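Local coordinates for monovalent Na+/H+ antiporter subunit A (Dietzia sp. DQ12-45-1b, PDB 7D3U), which probably works as an antiporter subunit of the Mrp complex, a bacterial pump that exchanges sodium ions for protons across the cell membrane, at residues N822-G827 / G896-V901; I663-Q668 / A907-L912; V611-M616 / G630-A635; V588-E593 / T704-L709; V204-A209 / Y248-F253. All blocks are in the same frame, centred on the assembly; numbering follows the deposited sequence.

Contact 1. Residues N822-G827 / G896-V901; sequences NSALIG and GVYLAV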
# COMPACT_ATOMS: atom_id res chain seq x y z
N ASN B 822 23.82 -8.75 21.03
CA ASN B 822 25.11 -8.15 21.31
C ASN B 822 26.24 -9.10 20.94
O ASN B 822 27.26 -8.67 20.38
CB ASN B 822 25.17 -7.75 22.78
CG ASN B 822 23.87 -7.12 23.26
OD1 ASN B 822 23.73 -5.90 23.25
ND2 ASN B 822 22.92 -7.96 23.64
N SER B 823 26.06 -10.39 21.21
CA SER B 823 27.04 -11.39 20.79
C SER B 823 27.27 -11.35 19.29
O SER B 823 28.41 -11.46 18.82
CB SER B 823 26.58 -12.78 21.21
OG SER B 823 27.01 -13.09 22.51
N ALA B 824 26.20 -11.20 18.51
CA ALA B 824 26.34 -11.25 17.06
C ALA B 824 26.85 -9.93 16.49
O ALA B 824 27.63 -9.93 15.53
CB ALA B 824 25.00 -11.62 16.43
N LEU B 825 26.43 -8.80 17.06
CA LEU B 825 26.92 -7.52 16.56
C LEU B 825 28.38 -7.30 16.94
O LEU B 825 29.12 -6.64 16.20
CB LEU B 825 26.04 -6.39 17.07
CG LEU B 825 24.55 -6.47 16.74
CD1 LEU B 825 23.74 -5.61 17.69
CD2 LEU B 825 24.28 -6.09 15.30
N ILE B 826 28.84 -7.88 18.06
CA ILE B 826 30.26 -7.79 18.40
C ILE B 826 31.11 -8.72 17.55
O ILE B 826 32.34 -8.62 17.59
CB ILE B 826 30.48 -8.07 19.89
CG1 ILE B 826 31.67 -7.27 20.42
CG2 ILE B 826 30.69 -9.55 20.13
CD1 ILE B 826 31.95 -7.51 21.88
N GLY B 827 30.50 -9.61 16.79
CA GLY B 827 31.21 -10.40 15.81
C GLY B 827 31.15 -9.72 14.46
O GLY B 827 32.06 -9.83 13.64
N GLY B 896 21.19 -19.53 17.07
CA GLY B 896 20.51 -19.30 15.80
C GLY B 896 20.49 -17.83 15.42
O GLY B 896 20.84 -17.47 14.29
N VAL B 897 20.09 -16.97 16.35
CA VAL B 897 20.06 -15.54 16.04
C VAL B 897 21.47 -15.00 15.83
O VAL B 897 21.69 -14.09 15.03
CB VAL B 897 19.29 -14.75 17.12
CG1 VAL B 897 19.97 -14.88 18.46
CG2 VAL B 897 19.17 -13.30 16.72
N TYR B 898 22.46 -15.58 16.52
CA TYR B 898 23.85 -15.22 16.30
C TYR B 898 24.26 -15.50 14.87
O TYR B 898 24.82 -14.63 14.19
CB TYR B 898 24.73 -15.99 17.28
CG TYR B 898 26.21 -15.75 17.12
CD1 TYR B 898 26.79 -14.57 17.54
CD2 TYR B 898 27.03 -16.72 16.55
CE1 TYR B 898 28.14 -14.34 17.39
CE2 TYR B 898 28.38 -16.50 16.41
CZ TYR B 898 28.93 -15.31 16.83
OH TYR B 898 30.28 -15.08 16.69
N LEU B 899 23.98 -16.71 14.39
CA LEU B 899 24.30 -17.06 13.01
C LEU B 899 23.57 -16.15 12.04
O LEU B 899 24.15 -15.71 11.04
CB LEU B 899 23.95 -18.52 12.74
CG LEU B 899 24.73 -19.60 13.50
CD1 LEU B 899 24.17 -20.98 13.23
CD2 LEU B 899 26.20 -19.54 13.12
N ALA B 900 22.30 -15.84 12.32
CA ALA B 900 21.53 -15.00 11.41
C ALA B 900 22.15 -13.61 11.28
O ALA B 900 22.42 -13.14 10.17
CB ALA B 900 20.08 -14.90 11.88
N VAL B 901 22.39 -12.95 12.41
CA VAL B 901 22.94 -11.60 12.37
C VAL B 901 24.35 -11.61 11.78
O VAL B 901 24.74 -10.68 11.05
CB VAL B 901 22.92 -10.97 13.77
CG1 VAL B 901 23.47 -9.55 13.73
CG2 VAL B 901 21.51 -10.98 14.34
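The methyl of Ala824 meets two residues of the facing helix that lie about one turn apart: Ala824 CB is 3.4 Å from Val901 CB and 3.6 Å from Tyr898 CD1. Tyr898 carries its CG anti to the backbone N (chi1 178°), which swings the phenol across to the backbone of residues 822-827. There it meets a peptide group edge-on. Ser823 C and Ala824 N lie in the ring plane, and Tyr898 CE1 stands 3.2 Å from Ser823 O, at the rim of the ring. Beyond the alanine, the side chains of Val901 and Leu825 cross obliquely, Val901 CG1 lying 3.9 Å from Leu825 CD2. With a residue as small as Ala824 between them, the axes of the two segments, both in the MnhB-related region, come within 8.4 Å, at an angle of 30°. Further out, Ser823 OG is hydrogen-bonded to Ser806 O of helix 789-812, and Asn822, on the same helix as Ser823, ties it to helix 646-667 through Thr651; Val901 also packs on Leu749 of helix 739-762. An alanine in place of Tyr898 would lose the ring edge beside the Ser823-Ala824 peptide and would probably loosen the packing on Ala824. With no hydrogen bond between the two segments, the interface depends on close apolar fit, the ring edge lying against that peptide.

Contact 2. Residues I663-Q668 / A907-L912; sequences IVLVLQ and AAIDKL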
# COMPACT_ATOMS: atom_id res chain seq x y z
N ILE B 663 27.50 3.04 6.58
CA ILE B 663 27.40 4.38 6.00
C ILE B 663 28.71 4.77 5.35
O ILE B 663 28.72 5.42 4.31
CB ILE B 663 26.96 5.41 7.06
CG1 ILE B 663 25.51 5.17 7.46
CG2 ILE B 663 27.07 6.81 6.51
CD1 ILE B 663 24.95 6.24 8.37
N VAL B 664 29.84 4.35 5.92
CA VAL B 664 31.12 4.61 5.27
C VAL B 664 31.22 3.83 3.97
O VAL B 664 31.68 4.36 2.94
CB VAL B 664 32.28 4.27 6.23
CG1 VAL B 664 33.52 3.86 5.45
CG2 VAL B 664 32.58 5.45 7.13
N LEU B 665 30.80 2.56 3.98
CA LEU B 665 30.87 1.74 2.78
C LEU B 665 30.00 2.28 1.66
O LEU B 665 30.32 2.08 0.48
CB LEU B 665 30.46 0.30 3.10
CG LEU B 665 31.45 -0.52 3.91
CD1 LEU B 665 31.15 -2.00 3.77
CD2 LEU B 665 32.86 -0.22 3.47
N VAL B 666 28.91 2.97 1.99
CA VAL B 666 28.04 3.54 0.96
C VAL B 666 28.33 5.01 0.70
O VAL B 666 27.78 5.57 -0.27
CB VAL B 666 26.55 3.36 1.31
CG1 VAL B 666 26.21 1.89 1.43
CG2 VAL B 666 26.21 4.12 2.57
N LEU B 667 29.15 5.66 1.52
CA LEU B 667 29.56 7.04 1.28
C LEU B 667 30.86 7.13 0.51
O LEU B 667 31.13 8.17 -0.09
CB LEU B 667 29.71 7.79 2.61
CG LEU B 667 28.44 8.36 3.23
CD1 LEU B 667 28.79 9.34 4.33
CD2 LEU B 667 27.59 9.03 2.17
N GLN B 668 31.66 6.06 0.51
CA GLN B 668 32.83 6.04 -0.35
C GLN B 668 32.47 6.04 -1.83
O GLN B 668 33.36 6.16 -2.67
CB GLN B 668 33.69 4.81 -0.04
CG GLN B 668 33.18 3.53 -0.65
CD GLN B 668 33.90 2.31 -0.12
OE1 GLN B 668 34.61 2.39 0.88
NE2 GLN B 668 33.73 1.18 -0.79
N ALA B 907 27.03 -10.46 4.61
CA ALA B 907 26.49 -10.07 3.32
C ALA B 907 26.62 -8.57 3.09
O ALA B 907 27.05 -8.13 2.02
CB ALA B 907 25.02 -10.51 3.21
N ALA B 908 26.27 -7.78 4.11
CA ALA B 908 26.31 -6.33 3.95
C ALA B 908 27.74 -5.82 3.76
O ALA B 908 27.93 -4.77 3.14
CB ALA B 908 25.66 -5.65 5.15
N ILE B 909 28.73 -6.52 4.29
CA ILE B 909 30.12 -6.09 4.13
C ILE B 909 30.71 -6.60 2.83
O ILE B 909 31.48 -5.89 2.17
CB ILE B 909 30.96 -6.53 5.35
CG1 ILE B 909 30.47 -5.83 6.61
CG2 ILE B 909 32.42 -6.22 5.12
CD1 ILE B 909 30.59 -4.33 6.56
N ASP B 910 30.37 -7.83 2.42
CA ASP B 910 30.97 -8.39 1.21
C ASP B 910 30.34 -7.83 -0.05
O ASP B 910 31.02 -7.72 -1.08
CB ASP B 910 30.85 -9.91 1.23
CG ASP B 910 31.10 -10.53 -0.13
OD1 ASP B 910 32.20 -10.32 -0.68
OD2 ASP B 910 30.20 -11.22 -0.64
N LYS B 911 29.05 -7.47 -0.01
CA LYS B 911 28.41 -6.96 -1.22
C LYS B 911 28.70 -5.48 -1.42
O LYS B 911 28.91 -5.04 -2.56
CB LYS B 911 26.91 -7.21 -1.16
CG LYS B 911 26.52 -8.68 -1.13
CD LYS B 911 26.13 -9.17 -2.51
CE LYS B 911 27.30 -9.83 -3.22
NZ LYS B 911 26.89 -10.46 -4.50
N LEU B 912 28.72 -4.70 -0.34
CA LEU B 912 28.94 -3.26 -0.45
C LEU B 912 30.41 -2.88 -0.42
O LEU B 912 30.79 -1.86 -1.01
CB LEU B 912 28.21 -2.53 0.69
CG LEU B 912 26.70 -2.36 0.52
CD1 LEU B 912 26.08 -1.88 1.81
CD2 LEU B 912 26.40 -1.40 -0.61
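This is a buried, apolar helix-helix packing inside the membrane part of the protein, where helix 646-667 of the MbhD-like region runs nearly alongside helix 890-912. The two segments point the same way, 15° apart, with their axes 10.4 Å from each other, and leucines and their branched neighbours bridge the distance. Leu665 and Leu912 both direct their side chains across the interface. Leu665 CD1 meets Ile909 CD1 at 3.7 Å, methyl to methyl, the two side chains crossing at about a right angle. Ile909 reaches this point with CG1 anti to its carbonyl carbon (chi1 -64°). Val666, next to Leu665, sets CG1 against both methyls of Leu912: Val666 CG1 lies 3.8 Å from Leu912 CD1 and 3.9 Å from Leu912 CD2. Tyr835 of helix 821-837 touches both Leu665 and Ile909, while Val88 of subunit C packs on Leu912, so the pair is covered from its own chain and from a neighbour. No hydrogen bond links the two segments directly. A cationic side chain joins their backbones instead: Arg669 NH1 donates both to Leu665 O and to Leu912 O, two carbonyl oxygens that lie 4.2 Å apart.

Contact 3. Residues V611-M616 / G630-A635; sequences VGTAAM and GIVGFA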
# COMPACT_ATOMS: atom_id res chain seq x y z
N VAL B 611 23.80 18.66 20.98
CA VAL B 611 24.94 19.14 20.21
C VAL B 611 25.21 18.22 19.03
O VAL B 611 25.46 18.68 17.91
CB VAL B 611 26.16 19.30 21.12
CG1 VAL B 611 27.44 19.17 20.32
CG2 VAL B 611 26.12 20.63 21.84
N GLY B 612 25.16 16.90 19.25
CA GLY B 612 25.35 15.97 18.15
C GLY B 612 24.28 16.09 17.08
O GLY B 612 24.59 16.08 15.89
N THR B 613 23.02 16.23 17.50
CA THR B 613 21.94 16.37 16.53
C THR B 613 22.06 17.66 15.73
O THR B 613 21.84 17.67 14.52
CB THR B 613 20.59 16.31 17.25
OG1 THR B 613 20.47 15.06 17.94
CG2 THR B 613 19.45 16.44 16.26
N ALA B 614 22.43 18.76 16.39
CA ALA B 614 22.61 20.02 15.68
C ALA B 614 23.78 19.93 14.71
O ALA B 614 23.68 20.39 13.56
CB ALA B 614 22.81 21.16 16.67
N ALA B 615 24.89 19.34 15.14
CA ALA B 615 26.03 19.19 14.25
C ALA B 615 25.72 18.27 13.08
O ALA B 615 26.32 18.40 12.01
CB ALA B 615 27.24 18.66 15.03
N MET B 616 24.78 17.33 13.26
CA MET B 616 24.39 16.48 12.15
C MET B 616 23.47 17.21 11.18
O MET B 616 23.61 17.06 9.96
CB MET B 616 23.70 15.22 12.66
CG MET B 616 23.26 14.28 11.56
SD MET B 616 22.30 12.88 12.16
CE MET B 616 23.25 12.44 13.61
N GLY B 630 27.72 8.67 14.45
CA GLY B 630 28.40 7.89 15.48
C GLY B 630 28.31 8.54 16.85
O GLY B 630 28.13 7.86 17.86
N ILE B 631 28.40 9.87 16.89
CA ILE B 631 28.34 10.58 18.17
C ILE B 631 26.94 10.49 18.76
O ILE B 631 26.78 10.31 19.98
CB ILE B 631 28.80 12.03 17.99
CG1 ILE B 631 30.32 12.09 17.91
CG2 ILE B 631 28.29 12.91 19.12
CD1 ILE B 631 30.83 13.45 17.67
N VAL B 632 25.91 10.63 17.94
CA VAL B 632 24.54 10.50 18.43
C VAL B 632 24.28 9.07 18.89
O VAL B 632 23.57 8.85 19.87
CB VAL B 632 23.54 10.96 17.35
CG1 VAL B 632 22.14 10.50 17.69
CG2 VAL B 632 23.58 12.47 17.22
N GLY B 633 24.85 8.09 18.20
CA GLY B 633 24.73 6.72 18.66
C GLY B 633 25.38 6.51 20.01
O GLY B 633 24.82 5.84 20.89
N PHE B 634 26.57 7.08 20.21
CA PHE B 634 27.23 6.98 21.51
C PHE B 634 26.43 7.69 22.60
O PHE B 634 26.32 7.20 23.72
CB PHE B 634 28.64 7.54 21.43
CG PHE B 634 29.70 6.50 21.28
CD1 PHE B 634 30.04 6.01 20.03
CD2 PHE B 634 30.36 6.00 22.39
CE1 PHE B 634 31.01 5.05 19.90
CE2 PHE B 634 31.33 5.04 22.26
CZ PHE B 634 31.66 4.56 21.01
N ALA B 635 25.87 8.86 22.27
CA ALA B 635 25.07 9.58 23.25
C ALA B 635 23.79 8.84 23.59
O ALA B 635 23.34 8.86 24.74
CB ALA B 635 24.74 10.98 22.73
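Thr613 OG1 is gripped by one hydrogen bond, to Leu609 O a turn earlier in its own helix. The hydroxyl reaches that carbonyl because OG1 stands anti to the threonine's carbonyl carbon, beside the backbone N (chi1 -59°). The polar group is thus satisfied locally; no hydrogen bond joins the two segments of the helical hairpin formed by helices 603-617 and 622-642, which meet mainly through apolar groups. Its two arms, both predicted to span the membrane, run antiparallel at 161°, with segment axes 8.9 Å apart. Much of the contact is made by one valine branch. Val632 holds CG1 anti to its backbone N, so that CG2 takes the place beside that nitrogen and faces the other arm. Gly612 has no side chain to stand in the way, and Val632 CG2 rests on its backbone, 3.7 Å from Gly612 C. The same methyl lies 4.1 Å from Thr613 OG1, the valine and threonine side chains crossing obliquely. Leu10 and His35 of subunit C pack on Thr613 and Val632, and Leu38 of subunit F on Ile631, so the hairpin is wedged among other chains of the complex. Met616 closes the contact from the next turn. Its chain is extended through chi1 and chi2, then bends at chi3 (-43°); it crosses the valine side chain at about a right angle, and Met616 CE ends 3.6 Å from Val632 CG2.

Contact 4. Residues V588-E593 / T704-L709; sequences VRPEPE and TGRREL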
# COMPACT_ATOMS: atom_id res chain seq x y z
N VAL B 588 -5.06 16.39 25.92
CA VAL B 588 -4.40 15.64 26.98
C VAL B 588 -4.33 16.49 28.24
O VAL B 588 -3.89 17.64 28.21
CB VAL B 588 -2.99 15.20 26.55
CG1 VAL B 588 -2.33 14.40 27.65
CG2 VAL B 588 -3.07 14.37 25.28
N ARG B 589 -4.76 15.90 29.36
CA ARG B 589 -4.55 16.46 30.69
C ARG B 589 -3.68 15.49 31.46
O ARG B 589 -4.12 14.35 31.73
CB ARG B 589 -5.87 16.70 31.41
CG ARG B 589 -6.67 17.88 30.88
CD ARG B 589 -6.17 19.19 31.47
NE ARG B 589 -6.81 19.50 32.75
CZ ARG B 589 -6.30 19.19 33.93
NH1 ARG B 589 -5.13 18.57 34.01
NH2 ARG B 589 -6.95 19.51 35.04
N PRO B 590 -2.46 15.86 31.85
CA PRO B 590 -1.56 14.88 32.46
C PRO B 590 -1.83 14.67 33.94
O PRO B 590 -2.24 15.57 34.66
CB PRO B 590 -0.18 15.52 32.25
CG PRO B 590 -0.46 16.98 32.27
CD PRO B 590 -1.83 17.17 31.68
N GLU B 591 -1.60 13.43 34.37
CA GLU B 591 -1.72 13.06 35.77
C GLU B 591 -0.49 13.52 36.54
O GLU B 591 0.54 13.85 35.95
CB GLU B 591 -1.90 11.55 35.89
CG GLU B 591 -3.29 11.06 35.54
CD GLU B 591 -3.47 9.58 35.80
OE1 GLU B 591 -2.82 8.77 35.11
OE2 GLU B 591 -4.27 9.23 36.70
N PRO B 592 -0.57 13.59 37.87
CA PRO B 592 0.61 13.96 38.66
C PRO B 592 1.74 12.97 38.47
O PRO B 592 1.53 11.77 38.31
CB PRO B 592 0.09 13.95 40.10
CG PRO B 592 -1.37 14.18 39.98
CD PRO B 592 -1.78 13.49 38.71
N GLU B 593 2.97 13.50 38.48
CA GLU B 593 4.15 12.69 38.22
C GLU B 593 4.43 11.76 39.39
O GLU B 593 4.08 12.02 40.54
CB GLU B 593 5.35 13.60 37.96
CG GLU B 593 6.33 13.07 36.93
CD GLU B 593 6.92 14.17 36.08
OE1 GLU B 593 6.73 15.36 36.42
OE2 GLU B 593 7.59 13.86 35.07
N THR B 704 4.34 9.71 30.24
CA THR B 704 5.25 8.63 30.62
C THR B 704 5.38 8.45 32.12
O THR B 704 5.14 7.35 32.63
CB THR B 704 6.62 8.86 29.98
OG1 THR B 704 7.21 10.04 30.53
CG2 THR B 704 6.48 9.00 28.47
N GLY B 705 5.78 9.48 32.86
CA GLY B 705 6.05 9.31 34.27
C GLY B 705 4.85 9.53 35.16
O GLY B 705 4.93 10.30 36.13
N ARG B 706 3.74 8.87 34.87
CA ARG B 706 2.49 9.12 35.58
C ARG B 706 1.89 7.88 36.22
O ARG B 706 0.81 7.97 36.81
CB ARG B 706 1.46 9.75 34.63
CG ARG B 706 2.06 10.76 33.66
CD ARG B 706 2.60 11.98 34.38
NE ARG B 706 2.98 13.04 33.46
CZ ARG B 706 3.08 14.32 33.81
NH1 ARG B 706 2.84 14.69 35.06
NH2 ARG B 706 3.43 15.23 32.91
N ARG B 707 2.55 6.73 36.13
CA ARG B 707 2.06 5.50 36.73
C ARG B 707 3.19 4.80 37.48
O ARG B 707 4.36 4.97 37.14
CB ARG B 707 1.46 4.56 35.68
CG ARG B 707 2.46 4.04 34.68
CD ARG B 707 1.79 3.16 33.65
NE ARG B 707 2.75 2.63 32.69
CZ ARG B 707 3.43 1.50 32.85
NH1 ARG B 707 4.27 1.10 31.91
NH2 ARG B 707 3.28 0.78 33.95
N GLU B 708 2.82 4.03 38.50
CA GLU B 708 3.80 3.40 39.37
C GLU B 708 4.67 2.41 38.61
O GLU B 708 5.88 2.62 38.46
CB GLU B 708 3.09 2.69 40.53
CG GLU B 708 2.56 3.62 41.60
CD GLU B 708 3.60 3.96 42.64
OE1 GLU B 708 3.64 3.28 43.69
OE2 GLU B 708 4.39 4.90 42.42
N LEU B 709 4.07 1.32 38.12
CA LEU B 709 4.79 0.28 37.41
C LEU B 709 3.81 -0.67 36.75
O LEU B 709 2.84 -1.10 37.38
CB LEU B 709 5.73 -0.48 38.34
CG LEU B 709 6.67 -1.49 37.67
CD1 LEU B 709 7.54 -0.80 36.64
CD2 LEU B 709 7.53 -2.19 38.70
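The guanidinium of Arg706 is the flat group round which this loop-to-loop contact is arranged. Pro590 covers one face, with its CB 3.7 Å above the guanidinium plane of Arg706, off toward the rim. Over the opposite face stands the carboxylate of Glu593, whose CD lies 4.2 Å above the Arg706 plane, again offset. The carboxylate and guanidinium planes are only 21° apart, so the two charged groups lie nearly parallel, the carboxylate displaced toward the rim, instead of meeting edge to edge. Glu593 OE1 is accordingly 4.2 Å from Arg706 NH1, well out of plane, and no N-H is aimed at it; the attraction is of charge alone and would probably be modest at this surface. The backbone contributes too: the carbonyl carbon of Pro592 sits at the guanidinium edge. Arg706 gets there by a bend at chi2 (-65°), which turns its chain alongside residues 590-593. Trp701 fixes the tip, accepting a hydrogen bond from Arg706 NH2 on its carbonyl O and making a cation-pi contact through its ring. Beside the arginine, Gly705 centres an inverse gamma turn and presents its carbonyl to the other loop, where a CA-H...O contact joins Glu593 CA to Gly705 O at 3.3 Å. Gly705 is also linked by backbone hydrogen bonding to Val594. The contact thereby fastens the connection between helices 571-587 and 603-617 to the one between helices 682-701 and 711-718.

Contact 5. Residues V204-A209 / Y248-F253; sequences VLIAMA and YLLLRF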
# COMPACT_ATOMS: atom_id res chain seq x y z
N VAL B 204 -38.04 11.80 -6.85
CA VAL B 204 -36.98 12.39 -7.67
C VAL B 204 -35.96 11.33 -8.05
O VAL B 204 -35.54 11.24 -9.21
CB VAL B 204 -36.32 13.57 -6.93
CG1 VAL B 204 -34.97 13.88 -7.54
CG2 VAL B 204 -37.22 14.79 -6.99
N LEU B 205 -35.56 10.49 -7.09
CA LEU B 205 -34.57 9.45 -7.38
C LEU B 205 -35.08 8.46 -8.42
O LEU B 205 -34.35 8.08 -9.33
CB LEU B 205 -34.18 8.72 -6.10
CG LEU B 205 -33.30 9.50 -5.12
CD1 LEU B 205 -32.92 8.62 -3.95
CD2 LEU B 205 -32.06 10.02 -5.82
N ILE B 206 -36.35 8.06 -8.31
CA ILE B 206 -36.87 7.07 -9.24
C ILE B 206 -37.14 7.68 -10.61
O ILE B 206 -36.94 7.03 -11.63
CB ILE B 206 -38.12 6.40 -8.64
CG1 ILE B 206 -37.69 5.28 -7.70
CG2 ILE B 206 -39.02 5.86 -9.73
CD1 ILE B 206 -38.77 4.84 -6.77
N ALA B 207 -37.58 8.94 -10.65
CA ALA B 207 -37.72 9.62 -11.94
C ALA B 207 -36.38 9.72 -12.64
O ALA B 207 -36.28 9.51 -13.85
CB ALA B 207 -38.34 11.00 -11.74
N MET B 208 -35.31 10.03 -11.89
CA MET B 208 -33.99 10.05 -12.50
C MET B 208 -33.53 8.65 -12.89
O MET B 208 -32.79 8.49 -13.87
CB MET B 208 -32.98 10.69 -11.55
CG MET B 208 -33.22 12.17 -11.31
SD MET B 208 -33.60 13.06 -12.83
CE MET B 208 -33.82 14.72 -12.19
N ALA B 209 -33.96 7.63 -12.15
CA ALA B 209 -33.58 6.26 -12.49
C ALA B 209 -34.30 5.75 -13.72
O ALA B 209 -33.81 4.84 -14.40
CB ALA B 209 -33.85 5.33 -11.30
N TYR B 248 -41.87 0.79 -17.09
CA TYR B 248 -42.41 -0.17 -16.13
C TYR B 248 -42.07 0.24 -14.71
O TYR B 248 -42.87 0.02 -13.79
CB TYR B 248 -41.89 -1.57 -16.41
CG TYR B 248 -42.09 -2.51 -15.24
CD1 TYR B 248 -43.33 -3.08 -15.01
CD2 TYR B 248 -41.06 -2.79 -14.36
CE1 TYR B 248 -43.53 -3.93 -13.94
CE2 TYR B 248 -41.25 -3.64 -13.29
CZ TYR B 248 -42.49 -4.20 -13.09
OH TYR B 248 -42.69 -5.04 -12.02
N LEU B 249 -40.89 0.82 -14.50
CA LEU B 249 -40.55 1.29 -13.16
C LEU B 249 -41.44 2.45 -12.74
O LEU B 249 -41.86 2.53 -11.58
CB LEU B 249 -39.08 1.71 -13.11
CG LEU B 249 -38.55 1.99 -11.71
CD1 LEU B 249 -38.36 0.69 -10.96
CD2 LEU B 249 -37.26 2.78 -11.77
N LEU B 250 -41.75 3.36 -13.66
CA LEU B 250 -42.66 4.46 -13.35
C LEU B 250 -44.08 3.96 -13.14
O LEU B 250 -44.84 4.57 -12.38
CB LEU B 250 -42.62 5.51 -14.45
CG LEU B 250 -41.28 6.22 -14.60
CD1 LEU B 250 -41.40 7.39 -15.54
CD2 LEU B 250 -40.79 6.68 -13.24
N LEU B 251 -44.46 2.87 -13.81
CA LEU B 251 -45.80 2.33 -13.64
C LEU B 251 -45.93 1.57 -12.33
O LEU B 251 -46.98 1.63 -11.67
CB LEU B 251 -46.15 1.42 -14.82
CG LEU B 251 -46.98 2.05 -15.93
CD1 LEU B 251 -46.88 1.22 -17.20
CD2 LEU B 251 -48.42 2.19 -15.50
N ARG B 252 -44.89 0.84 -11.94
CA ARG B 252 -44.93 0.07 -10.70
C ARG B 252 -44.96 1.00 -9.49
O ARG B 252 -45.81 0.86 -8.61
CB ARG B 252 -43.73 -0.86 -10.62
CG ARG B 252 -43.65 -1.67 -9.34
CD ARG B 252 -44.93 -2.43 -9.09
NE ARG B 252 -45.03 -3.61 -9.95
CZ ARG B 252 -44.74 -4.85 -9.55
NH1 ARG B 252 -44.34 -5.07 -8.31
NH2 ARG B 252 -44.86 -5.86 -10.40
N PHE B 253 -44.04 1.96 -9.44
CA PHE B 253 -43.95 2.87 -8.31
C PHE B 253 -45.02 3.94 -8.32
O PHE B 253 -45.04 4.79 -7.42
CB PHE B 253 -42.56 3.52 -8.27
CG PHE B 253 -41.53 2.69 -7.59
CD1 PHE B 253 -41.38 2.73 -6.22
CD2 PHE B 253 -40.70 1.85 -8.32
CE1 PHE B 253 -40.43 1.96 -5.59
CE2 PHE B 253 -39.75 1.08 -7.70
CZ PHE B 253 -39.61 1.13 -6.33
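Two helices of the antiporter-type transmembrane domain, a fold shared with complex I, meet here: helix 196-213 and helix 243-252, the latter following closely on helix 231-240, consistent with the interrupted helices known in this family. The segments run antiparallel at 154°, with their axes 9.8 Å apart, and Ile206 fills much of the space between them. Its two branches have separate tasks. CG1 stands anti to the carbonyl carbon and carries CD1 over the middle of the Phe253 ring. Ile206 CD1 is 3.5 Å from the centroid of Phe253 and 14° off the ring normal, a face-on CH-pi contact. CG2, anti to the backbone N, turns instead to the two leucines. Ile206 CG2 lies 4.0 Å from Leu250 CD2 and 4.1 Å from Leu249 CD2; the isoleucine side chain slides past that of Leu250 in the opposite direction and crosses that of Leu249 obliquely. Leu249, with its CG anti to the backbone N, also brings CD2 to 4.3 Å from Ala209 CB. Trp263 of helix 261-284 packs on both Ile206 and Leu250, while Met174 of helix 166-178 touches Phe253, so further helices enclose the pair. An alanine in place of Phe253 would remove the aromatic surface under Ile206 CD1 and would probably leave the isoleucine less firmly placed. All the touching residues are buried and none of the contacts between the segments is polar, so cohesion here probably comes from apolar burial and dispersion, including the CH-pi contact.

Read from the N terminus, contact 5 comes first, closing a short loop within the antiporter-type domain well before the other four; it lies about 72 Å, centre to centre, from contact 1, across the centre of the chain. Contact 4 opens next, and its long loop encloses contact 3, the hairpin at 611-616 and 630-635. Contact 2 starts inside that loop but ends beyond it, so contacts 4 and 2 cross, contact 4 joining the loop after helix 571-587 to the MbhE-like region and contact 2 joining the MbhD-like region to helix 890-912. Contact 1 then forms within the span of contact 2 and shares that last helix, their centres about 19 Å apart.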